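Local coordinates for hydrogenase maturation factor (PDB 3VTI), which is S-carbamoylated by HypF and takes part in the ATP-dependent dehydration that makes the nitrile group in [NiFe]-hydrogenase maturation, at the interface of chains A and B. Residues are numbered along the deposited sequence; one frame, centred on the assembly and turned at random. Chains: chain A/B, Hydrogenase maturation factor.

Contact 1: the interface of chains A and B. Residues chain A 16, 26-27, 32, 127; chain B 70, 72, 127.
The N-terminal AIR-synthase-related domain of this HypE protein pairs with its twin through strands 30-37, 66-78 and 120-130, and one apolar end of that two-fold interface, without polar bonds across, is built around the ring of B:Phe70. The ring stands on strand 66-78 with CG anti to its own carbonyl carbon (chi1 -51°) and reaches tip to tip toward A:Leu26. Both methyls of that leucine meet it: CD2 lies over one face, displaced toward the rim and 3.9 Å from the ring centroid, while A:Leu26 CD1 touches B:Phe70 CD2 at 3.6 Å. A:Phe27 crosses obliquely, its CZ 3.8 Å from B:Phe70 CE2. The far end of the ring, CE1 and CZ, faces the phenol oxygen of A:Tyr16, whose side chain crosses at about a right angle; the OH stays 4.0 Å from CZ of B:Phe70. An alanine in place of B:Phe70 would probably loosen the packing of A:Leu26 and A:Phe27, since the ring surface they share would be lost. A:Phe27 also meets B:Ile127 tip to tip, CZ to CD1, at 3.8 Å. B:Ile127 holds CG1 in the crowded position between backbone N and carbonyl carbon (chi1 60°), from where CD1 reaches the A:Phe27 ring, and its CG2 meets A:Ile127 CD1 at 3.7 Å. Farther along the sheet, A:Leu32 crosses B:Thr72 obliquely, with CD2 on the threonine methyl CG2 at 3.6 Å.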
loop_
_atom_site.group_PDB
_atom_site.type_symbol
_atom_site.label_atom_id
_atom_site.label_comp_id
_atom_site.label_asym_id
_atom_site.label_seq_id
_atom_site.Cartn_x
_atom_site.Cartn_y
_atom_site.Cartn_z
ATOM N N TYR A 16 19.038 8.467 17.090
ATOM C CA TYR A 16 17.625 8.077 17.204
ATOM C C TYR A 16 17.361 6.700 16.589
ATOM O O TYR A 16 16.708 5.846 17.200
ATOM C CB TYR A 16 16.699 9.145 16.576
ATOM C CG TYR A 16 16.889 10.546 17.143
ATOM C CD1 TYR A 16 16.214 10.957 18.305
ATOM C CD2 TYR A 16 17.758 11.456 16.529
ATOM C CE1 TYR A 16 16.391 12.238 18.829
ATOM C CE2 TYR A 16 17.946 12.739 17.048
ATOM C CZ TYR A 16 17.262 13.125 18.196
ATOM O OH TYR A 16 17.462 14.396 18.704
ATOM N N LEU A 26 12.068 13.564 21.195
ATOM C CA LEU A 26 12.594 14.839 20.712
ATOM C C LEU A 26 12.396 15.947 21.723
ATOM O O LEU A 26 11.373 15.995 22.418
ATOM C CB LEU A 26 11.955 15.226 19.376
ATOM C CG LEU A 26 11.743 14.124 18.333
ATOM C CD1 LEU A 26 10.786 14.617 17.263
ATOM C CD2 LEU A 26 13.041 13.645 17.725
ATOM N N PHE A 27 13.391 16.831 21.792
ATOM C CA PHE A 27 13.420 17.992 22.698
ATOM C C PHE A 27 13.406 17.570 24.159
ATOM O O PHE A 27 13.393 18.416 25.064
ATOM C CB PHE A 27 12.289 18.989 22.393
ATOM C CG PHE A 27 12.114 19.292 20.921
ATOM C CD1 PHE A 27 10.953 18.903 20.253
ATOM C CD2 PHE A 27 13.106 19.962 20.203
ATOM C CE1 PHE A 27 10.773 19.193 18.898
ATOM C CE2 PHE A 27 12.939 20.246 18.843
ATOM C CZ PHE A 27 11.768 19.856 18.190
ATOM N N LEU A 32 7.784 10.851 18.955
ATOM C CA LEU A 32 7.339 10.760 17.547
ATOM C C LEU A 32 7.501 9.361 16.957
ATOM O O LEU A 32 8.600 8.787 16.985
ATOM C CB LEU A 32 8.083 11.772 16.671
ATOM C CG LEU A 32 7.827 11.775 15.162
ATOM C CD1 LEU A 32 6.394 12.210 14.818
ATOM C CD2 LEU A 32 8.854 12.663 14.481
ATOM N N ILE A 127 2.285 11.947 17.891
ATOM C CA ILE A 127 3.043 12.789 18.804
ATOM C C ILE A 127 2.497 12.607 20.212
ATOM O O ILE A 127 1.292 12.695 20.439
ATOM C CB ILE A 127 3.017 14.278 18.357
ATOM C CG1 ILE A 127 4.177 14.544 17.412
ATOM C CG2 ILE A 127 3.118 15.249 19.532
ATOM C CD1 ILE A 127 4.166 15.920 16.829
ATOM N N PHE B 70 12.943 17.259 12.207
ATOM C CA PHE B 70 12.880 15.805 12.286
ATOM C C PHE B 70 11.818 15.227 11.374
ATOM O O PHE B 70 10.705 15.748 11.292
ATOM C CB PHE B 70 12.689 15.339 13.738
ATOM C CG PHE B 70 13.676 15.947 14.706
ATOM C CD1 PHE B 70 15.039 15.676 14.598
ATOM C CD2 PHE B 70 13.244 16.799 15.718
ATOM C CE1 PHE B 70 15.959 16.239 15.483
ATOM C CE2 PHE B 70 14.158 17.371 16.615
ATOM C CZ PHE B 70 15.518 17.089 16.494
ATOM N N THR B 72 10.036 11.403 9.688
ATOM C CA THR B 72 9.859 9.972 9.760
ATOM C C THR B 72 9.761 9.486 8.330
ATOM O O THR B 72 9.415 10.256 7.441
ATOM C CB THR B 72 8.579 9.577 10.504
ATOM O OG1 THR B 72 7.449 10.062 9.784
ATOM C CG2 THR B 72 8.559 10.122 11.929
ATOM N N ILE B 127 8.162 17.280 11.603
ATOM C CA ILE B 127 7.922 18.359 12.550
ATOM C C ILE B 127 8.970 19.443 12.391
ATOM O O ILE B 127 10.127 19.164 12.036
ATOM C CB ILE B 127 7.875 17.881 14.028
ATOM C CG1 ILE B 127 9.179 17.217 14.442
ATOM C CG2 ILE B 127 6.687 16.962 14.286
ATOM C CD1 ILE B 127 10.059 18.127 15.246
#

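Contact 2: the interface of chains A and B. Residues chain A 72-74, 105-108, 123, 125; chain B 8, 32-34, 72, 123, 125.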
loop_
_atom_site.group_PDB
_atom_site.type_symbol
_atom_site.label_atom_id
_atom_site.label_comp_id
_atom_site.label_asym_id
_atom_site.label_seq_id
_atom_site.Cartn_x
_atom_site.Cartn_y
_atom_site.Cartn_z
ATOM N N THR A 72 -1.311 11.824 12.747
ATOM C CA THR A 72 -1.530 12.090 11.345
ATOM C C THR A 72 -2.097 10.831 10.723
ATOM O O THR A 72 -1.832 9.735 11.209
ATOM C CB THR A 72 -0.237 12.466 10.646
ATOM O OG1 THR A 72 0.745 11.476 10.932
ATOM C CG2 THR A 72 0.267 13.836 11.135
ATOM N N ALA A 73 -2.897 10.985 9.674
ATOM C CA ALA A 73 -3.485 9.836 8.996
ATOM C C ALA A 73 -3.316 9.948 7.487
ATOM O O ALA A 73 -3.844 10.863 6.861
ATOM C CB ALA A 73 -4.954 9.671 9.369
ATOM N N ALA A 74 -2.559 9.015 6.919
ATOM C CA ALA A 74 -2.358 8.970 5.487
ATOM C C ALA A 74 -3.022 7.727 4.893
ATOM O O ALA A 74 -2.827 6.614 5.385
ATOM C CB ALA A 74 -0.888 9.014 5.156
ATOM N N VAL A 105 -4.819 15.443 13.383
ATOM C CA VAL A 105 -4.670 16.881 13.150
ATOM C C VAL A 105 -4.193 17.233 11.753
ATOM O O VAL A 105 -4.372 18.364 11.286
ATOM C CB VAL A 105 -3.725 17.510 14.188
ATOM C CG1 VAL A 105 -4.374 17.469 15.572
ATOM C CG2 VAL A 105 -2.376 16.798 14.200
ATOM N N ALA A 106 -3.584 16.256 11.096
ATOM C CA ALA A 106 -3.116 16.401 9.723
ATOM C C ALA A 106 -3.294 15.078 8.992
ATOM O O ALA A 106 -3.500 14.032 9.609
ATOM C CB ALA A 106 -1.653 16.819 9.697
ATOM N N GLY A 107 -3.213 15.126 7.674
ATOM C CA GLY A 107 -3.301 13.907 6.901
ATOM C C GLY A 107 -3.072 14.067 5.416
ATOM O O GLY A 107 -2.588 15.107 4.944
ATOM N N ASP A 108 -3.424 13.012 4.692
ATOM C CA ASP A 108 -3.301 12.971 3.253
ATOM C C ASP A 108 -4.163 11.839 2.734
ATOM O O ASP A 108 -4.362 10.842 3.426
ATOM C CB ASP A 108 -1.844 12.756 2.840
ATOM C CG ASP A 108 -1.626 12.949 1.349
ATOM O OD1 ASP A 108 -2.112 13.967 0.788
ATOM O OD2 ASP A 108 -0.973 12.076 0.735
ATOM N N ASN A 123 -1.204 4.801 6.717
ATOM C CA ASN A 123 -0.109 5.147 7.600
ATOM C C ASN A 123 -0.551 6.159 8.642
ATOM O O ASN A 123 -1.261 7.113 8.327
ATOM C CB ASN A 123 1.090 5.690 6.822
ATOM C CG ASN A 123 2.248 6.063 7.736
ATOM O OD1 ASN A 123 2.218 7.097 8.405
ATOM N ND2 ASN A 123 3.259 5.203 7.798
ATOM N N SER A 125 1.097 8.606 11.890
ATOM C CA SER A 125 2.175 9.057 12.774
ATOM C C SER A 125 1.584 9.646 14.040
ATOM O O SER A 125 0.422 10.068 14.055
ATOM C CB SER A 125 3.077 10.081 12.087
ATOM O OG SER A 125 3.560 9.571 10.855
ATOM N N PHE B 8 -12.843 12.191 4.865
ATOM C CA PHE B 8 -11.771 12.594 5.776
ATOM C C PHE B 8 -12.162 13.828 6.599
ATOM O O PHE B 8 -11.960 13.857 7.815
ATOM C CB PHE B 8 -10.486 12.868 4.970
ATOM C CG PHE B 8 -9.293 13.266 5.810
ATOM C CD1 PHE B 8 -9.113 14.590 6.215
ATOM C CD2 PHE B 8 -8.335 12.317 6.179
ATOM C CE1 PHE B 8 -8.006 14.958 6.988
ATOM C CE2 PHE B 8 -7.224 12.676 6.951
ATOM C CZ PHE B 8 -7.059 13.998 7.353
ATOM N N LEU B 32 3.307 20.009 12.341
ATOM C CA LEU B 32 3.227 18.592 12.016
ATOM C C LEU B 32 2.492 18.380 10.701
ATOM O O LEU B 32 1.386 18.891 10.506
ATOM C CB LEU B 32 2.542 17.808 13.137
ATOM C CG LEU B 32 2.365 16.298 12.941
ATOM C CD1 LEU B 32 3.702 15.594 12.775
ATOM C CD2 LEU B 32 1.579 15.689 14.091
ATOM N N THR B 33 3.123 17.619 9.811
ATOM C CA THR B 33 2.567 17.306 8.504
ATOM C C THR B 33 2.919 15.871 8.131
ATOM O O THR B 33 3.926 15.335 8.600
ATOM C CB THR B 33 3.112 18.267 7.418
ATOM O OG1 THR B 33 2.535 17.940 6.142
ATOM C CG2 THR B 33 4.640 18.172 7.323
ATOM N N THR B 34 2.087 15.255 7.298
ATOM C CA THR B 34 2.412 13.968 6.673
ATOM C C THR B 34 2.036 14.011 5.199
ATOM O O THR B 34 1.205 14.827 4.782
ATOM C CB THR B 34 1.680 12.776 7.336
ATOM O OG1 THR B 34 2.180 11.539 6.802
ATOM C CG2 THR B 34 0.176 12.857 7.099
ATOM N N THR B 72 10.036 11.403 9.688
ATOM C CA THR B 72 9.859 9.972 9.760
ATOM C C THR B 72 9.761 9.486 8.330
ATOM O O THR B 72 9.415 10.256 7.441
ATOM C CB THR B 72 8.579 9.577 10.504
ATOM O OG1 THR B 72 7.449 10.062 9.784
ATOM C CG2 THR B 72 8.559 10.122 11.929
ATOM N N ASN B 123 5.769 7.064 2.669
ATOM C CA ASN B 123 5.176 8.137 3.446
ATOM C C ASN B 123 6.217 8.785 4.317
ATOM O O ASN B 123 7.038 8.103 4.925
ATOM C CB ASN B 123 4.020 7.640 4.318
ATOM C CG ASN B 123 3.475 8.736 5.241
ATOM O OD1 ASN B 123 4.114 9.101 6.233
ATOM N ND2 ASN B 123 2.306 9.274 4.904
ATOM N N SER B 125 6.468 11.872 7.455
ATOM C CA SER B 125 5.892 12.876 8.331
ATOM C C SER B 125 7.016 13.771 8.811
ATOM O O SER B 125 8.170 13.347 8.835
ATOM C CB SER B 125 5.217 12.235 9.535
ATOM O OG SER B 125 4.227 11.319 9.132
HETATM O O HOH W 1 0.840 9.687 8.519
#
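Hydroxyl groups and a water tie the two HypE chains together where strand 120-130 of one copy meets that of the other near the two-fold axis. The direct hydrogen bond across joins A:Ser125 OG to B:Ser125 OG at 2.5 Å, with either able to donate; each OG lies anti to its own carbonyl carbon. Behind it, the backbone N of B:Ser125 donates to B:Thr72 OG1 at 3.1 Å, a second-shell support for the serine. Within chain B, B:Thr34 OG1 extends this network, lying 3.1 Å from B:Ser125 OG and accepting from B:Asn123 ND2 at 3.0 Å. The acceptor sits almost in the amide plane, which is likely to fix the rotation of that amide. Water 1 bridges the chains, 2.9 Å from B:Thr34 OG1 and 3.0 Å from A:Thr72 OG1, and it also bonds to the A:Asn123 amide oxygen OD1.

Stacking and apolar contact supply the rest. The amides of A:Asn123 and B:Asn123 lie face to face, their planes 17° apart. A:Thr72 turns its methyl CG2 to B:Leu32, the two-fold counterpart of the A:Leu32 and B:Thr72 pair. B:Thr34 has OG1 anti to the backbone N (chi1 -172°), so its methyl CG2 takes the crowded position and rests in the corner formed by A:Thr72 CB and A:Gly107 CA, the latter 3.6 Å away. The poorly ordered ring of B:Phe8 approaches the same CA from the opposite side, its CZ 3.8 Å from A:Gly107 CA.

Contact 3: the interface of chains A and B. Residues chain A 75, 86-87, 90, 93-94; chain B 7-8, 11-12.
B:Phe12 holds CG anti to its carbonyl carbon (chi1 -50°), and A:Val90 points CG1 anti to its backbone N (chi1 178°); these torsions bring ring and methyl together at 3.8 Å between B:Phe12 CZ and A:Val90 CG1. The phenylalanine follows helix 4-11 of chain B, the first of this truncated construct, and the valine belongs to helix 83-100 of chain A. The ring enters edge first: A:Phe75 CZ and A:Met93 CB lie in its plane at the rim, the methionine CB 3.6 Å from B:Phe12 CZ. A:Met93 crosses obliquely, and with an extended chi2 (-175°) its SD comes beside the same ring tip.

A:Phe75 reaches B:Phe12 tip to tip and crosses the poorly ordered B:Phe8 obliquely, where the two rings meet edge to edge with A:Phe75 CE1 3.6 Å from B:Phe8 CD2. B:Phe12 CD2 sits over one face of B:Phe8, displaced toward the rim, and may support it within its own chain. Along the helix, A:Val90 CG1 packs against the B:Ala11 methyl, and its CG2 branch turns toward B:Val7 CG1 at 4.2 Å. Polar bonds are absent across this patch, so helix 4-11 of one HypE copy is anchored on the other by apolar contact, which is likely to steady the dimer at its periphery.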
loop_
_atom_site.group_PDB
_atom_site.type_symbol
_atom_site.label_atom_id
_atom_site.label_comp_id
_atom_site.label_asym_id
_atom_site.label_seq_id
_atom_site.Cartn_x
_atom_site.Cartn_y
_atom_site.Cartn_z
ATOM N N PHE A 75 -3.815 7.946 3.842
ATOM C CA PHE A 75 -4.579 6.901 3.188
ATOM C C PHE A 75 -4.125 6.754 1.745
ATOM O O PHE A 75 -4.060 7.738 1.003
ATOM C CB PHE A 75 -6.063 7.255 3.176
ATOM C CG PHE A 75 -6.667 7.441 4.532
ATOM C CD1 PHE A 75 -6.682 8.701 5.137
ATOM C CD2 PHE A 75 -7.258 6.372 5.190
ATOM C CE1 PHE A 75 -7.254 8.888 6.383
ATOM C CE2 PHE A 75 -7.831 6.543 6.438
ATOM C CZ PHE A 75 -7.831 7.813 7.038
ATOM N N LEU A 86 -15.022 2.350 3.235
ATOM C CA LEU A 86 -14.202 3.473 3.676
ATOM C C LEU A 86 -14.849 4.236 4.836
ATOM O O LEU A 86 -14.169 4.576 5.803
ATOM C CB LEU A 86 -13.878 4.411 2.510
ATOM C CG LEU A 86 -12.955 5.595 2.818
ATOM C CD1 LEU A 86 -11.514 5.154 3.080
ATOM C CD2 LEU A 86 -13.023 6.613 1.696
ATOM N N LYS A 87 -16.153 4.484 4.743
ATOM C CA LYS A 87 -16.889 5.137 5.821
ATOM C C LYS A 87 -16.783 4.349 7.128
ATOM O O LYS A 87 -16.712 4.935 8.204
ATOM C CB LYS A 87 -18.359 5.338 5.436
ATOM C CG LYS A 87 -18.589 6.411 4.379
ATOM C CD LYS A 87 -20.063 6.735 4.215
ATOM C CE LYS A 87 -20.275 7.822 3.164
ATOM N NZ LYS A 87 -21.713 8.144 2.957
ATOM N N VAL A 90 -13.041 4.814 8.470
ATOM C CA VAL A 90 -12.882 6.164 8.997
ATOM C C VAL A 90 -13.608 6.320 10.342
ATOM O O VAL A 90 -13.034 6.846 11.300
ATOM C CB VAL A 90 -13.325 7.227 7.943
ATOM C CG1 VAL A 90 -13.225 8.634 8.488
ATOM C CG2 VAL A 90 -12.458 7.117 6.691
ATOM N N MET A 93 -11.685 4.657 13.017
ATOM C CA MET A 93 -10.593 5.560 13.356
ATOM C C MET A 93 -11.069 6.689 14.259
ATOM O O MET A 93 -10.414 7.001 15.257
ATOM C CB MET A 93 -9.935 6.137 12.098
ATOM C CG MET A 93 -9.229 5.117 11.241
ATOM S SD MET A 93 -8.352 5.840 9.860
ATOM C CE MET A 93 -6.781 6.281 10.590
ATOM N N ALA A 94 -12.204 7.298 13.930
ATOM C CA ALA A 94 -12.747 8.355 14.778
ATOM C C ALA A 94 -13.002 7.846 16.202
ATOM O O ALA A 94 -12.606 8.495 17.169
ATOM C CB ALA A 94 -14.015 8.951 14.175
ATOM N N VAL B 7 -14.845 12.636 2.984
ATOM C CA VAL B 7 -15.097 11.712 4.100
ATOM C C VAL B 7 -14.106 11.979 5.240
ATOM O O VAL B 7 -14.488 12.001 6.415
ATOM C CB VAL B 7 -14.991 10.226 3.654
ATOM C CG1 VAL B 7 -15.462 9.287 4.761
ATOM C CG2 VAL B 7 -15.785 9.983 2.380
ATOM N N PHE B 8 -12.843 12.191 4.865
ATOM C CA PHE B 8 -11.771 12.594 5.776
ATOM C C PHE B 8 -12.162 13.828 6.599
ATOM O O PHE B 8 -11.960 13.857 7.815
ATOM C CB PHE B 8 -10.486 12.868 4.970
ATOM C CG PHE B 8 -9.293 13.266 5.810
ATOM C CD1 PHE B 8 -9.113 14.590 6.215
ATOM C CD2 PHE B 8 -8.335 12.317 6.179
ATOM C CE1 PHE B 8 -8.006 14.958 6.988
ATOM C CE2 PHE B 8 -7.224 12.676 6.951
ATOM C CZ PHE B 8 -7.059 13.998 7.353
ATOM N N ALA B 11 -15.565 13.107 9.314
ATOM C CA ALA B 11 -15.353 12.202 10.455
ATOM C C ALA B 11 -14.174 12.591 11.373
ATOM O O ALA B 11 -14.195 12.285 12.571
ATOM C CB ALA B 11 -15.227 10.764 9.989
ATOM N N PHE B 12 -13.152 13.247 10.818
ATOM C CA PHE B 12 -12.102 13.858 11.642
ATOM C C PHE B 12 -12.295 15.379 11.729
ATOM O O PHE B 12 -11.352 16.148 11.530
ATOM C CB PHE B 12 -10.691 13.513 11.136
ATOM C CG PHE B 12 -10.463 12.042 10.898
ATOM C CD1 PHE B 12 -10.867 11.090 11.833
ATOM C CD2 PHE B 12 -9.826 11.613 9.739
ATOM C CE1 PHE B 12 -10.660 9.738 11.605
ATOM C CE2 PHE B 12 -9.610 10.263 9.507
ATOM C CZ PHE B 12 -10.027 9.325 10.444
#

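Contact 2 is central: its C-alpha centre lies about 13 Å from those of contact 1 and contact 3, which are themselves about 25 Å apart, so the three run in series along the interface. Contacts 1 and 2 share B:Thr72, and contacts 2 and 3 share B:Phe8; strand 66-78 enters contact 1 from chain B, contact 3 from chain A and contact 2 from both. The polar, water-bridged middle is thus flanked by two apolar patches. Because the interface is two-fold symmetric, each contact recurs with the chains exchanged. Such an extended, repeated surface suggests a HypE dimer within the assembly, which also holds two other protein chains.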